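Local coordinates for protein GH127 beta-L-arabinofuranoside (Geobacillus stearothermophilus, PDB 4QK0) that hydrolyses beta-L-arabinofuranosides as a glycoside hydrolase of family GH127, at the interface of chains A and B. Residues are numbered along the deposited sequence; one frame, centred on the assembly and turned at random. Chains: chain A/B, GH127 beta-L-arabinofuranoside.

The interface of chains A and B. Residues chain A 603, 605, 608, 611; chain B 538-541.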
# COMPACT_ATOMS: atom_id res chain seq x y z
N VAL A 603 -12.04 -21.71 -6.40
CA VAL A 603 -13.43 -21.47 -6.06
C VAL A 603 -14.20 -21.17 -7.34
O VAL A 603 -13.75 -20.40 -8.18
CB VAL A 603 -13.55 -20.31 -5.06
CG1 VAL A 603 -15.00 -19.94 -4.79
CG2 VAL A 603 -12.86 -20.72 -3.76
N GLU A 605 -16.66 -19.36 -9.52
CA GLU A 605 -17.32 -18.06 -9.68
C GLU A 605 -18.68 -18.24 -10.38
O GLU A 605 -19.62 -17.51 -10.08
CB GLU A 605 -16.47 -17.03 -10.46
CG GLU A 605 -15.00 -16.92 -10.07
CD GLU A 605 -14.33 -15.65 -10.58
OE1 GLU A 605 -13.05 -15.57 -10.69
OE2 GLU A 605 -15.10 -14.71 -10.88
N TRP A 608 -21.30 -18.23 -8.27
CA TRP A 608 -21.58 -16.91 -7.72
C TRP A 608 -22.60 -16.25 -8.65
O TRP A 608 -22.79 -16.66 -9.80
CB TRP A 608 -20.30 -16.08 -7.51
CG TRP A 608 -20.23 -15.38 -6.12
CD1 TRP A 608 -20.71 -14.16 -5.80
CD2 TRP A 608 -19.63 -15.89 -4.93
NE1 TRP A 608 -20.46 -13.86 -4.47
CE2 TRP A 608 -19.79 -14.92 -3.92
CE3 TRP A 608 -18.97 -17.07 -4.63
CZ2 TRP A 608 -19.33 -15.07 -2.66
CZ3 TRP A 608 -18.47 -17.23 -3.36
CH2 TRP A 608 -18.67 -16.25 -2.39
N GLU A 611 -23.52 -11.25 -6.49
CA GLU A 611 -23.46 -10.68 -5.15
C GLU A 611 -21.97 -10.40 -4.81
O GLU A 611 -21.06 -11.03 -5.38
CB GLU A 611 -24.11 -11.61 -4.13
CG GLU A 611 -25.62 -11.75 -4.27
CD GLU A 611 -26.37 -10.41 -4.20
OE1 GLU A 611 -27.13 -10.09 -5.16
OE2 GLU A 611 -26.19 -9.64 -3.22
N LYS B 538 -18.56 -14.85 2.94
CA LYS B 538 -17.55 -14.97 1.95
C LYS B 538 -17.67 -13.87 0.92
O LYS B 538 -18.76 -13.49 0.51
CB LYS B 538 -17.64 -16.31 1.21
CG LYS B 538 -17.40 -17.50 2.08
CD LYS B 538 -15.93 -17.66 2.58
CE LYS B 538 -14.92 -17.66 1.43
NZ LYS B 538 -13.49 -17.76 1.83
N ALA B 539 -16.53 -13.35 0.48
CA ALA B 539 -16.53 -12.34 -0.56
C ALA B 539 -16.44 -12.98 -1.93
O ALA B 539 -15.85 -14.03 -2.10
CB ALA B 539 -15.41 -11.36 -0.39
N HIS B 540 -17.00 -12.30 -2.92
CA HIS B 540 -16.90 -12.73 -4.28
C HIS B 540 -15.40 -13.10 -4.58
O HIS B 540 -14.49 -12.39 -4.14
CB HIS B 540 -17.36 -11.60 -5.17
CG HIS B 540 -17.55 -11.98 -6.60
ND1 HIS B 540 -16.50 -12.32 -7.42
CD2 HIS B 540 -18.66 -12.01 -7.38
CE1 HIS B 540 -16.96 -12.55 -8.64
NE2 HIS B 540 -18.27 -12.39 -8.63
N PRO B 541 -15.17 -14.18 -5.30
CA PRO B 541 -13.80 -14.61 -5.59
C PRO B 541 -12.92 -13.62 -6.30
O PRO B 541 -11.73 -13.77 -6.24
CB PRO B 541 -14.00 -15.84 -6.48
CG PRO B 541 -15.33 -16.35 -6.12
CD PRO B 541 -16.17 -15.14 -5.83
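The end of B strand 534-539, extended through B:Lys538 and B:Ala539 and leaving the strand at B:His540 and B:Pro541, runs across the indole of A:Trp608, which sits in the loop after A strand 593-603. Both segments belong to the C-terminal region of this GH127 enzyme, and the patch recurs with chains exchanged; the pairing may or may not be the biological dimer. One indole face carries the His-Pro step: CD of B:Pro541 lies over the six-membered ring, 3.8 Å from its centroid, a CH-pi contact, while CA of B:His540 covers the same face nearer the pyrrole part. The B:His540 imidazole meets the five-membered ring edge-to-face, planes 55° apart, with CD2 of B:His540 3.4 Å from CD1 of A:Trp608. With CG of B:His540 anti to the backbone N (chi1 -169°), its ring points toward A:Glu611, whose backbone O lies in the ring plane, 3.3 Å from B:His540 CD2. At the far indole rim, CH2 of A:Trp608 meets CB of B:Lys538 at 3.7 Å. Replacing A:Trp608 with an alanine would probably leave B:Pro541 CD without its aromatic platform and the B:His540 ring freer to turn. Beyond the indole, CG of B:Pro541 packs 3.8 Å from CG1 of A:Val603, and its CB faces CG of A:Glu605. The A:Glu605 carboxylate stands nearly perpendicular to the imidazole (83°); its OE2, 4.4 Å from ND1 of B:His540, is too far for direct contact and might at most modestly favour a protonated ring.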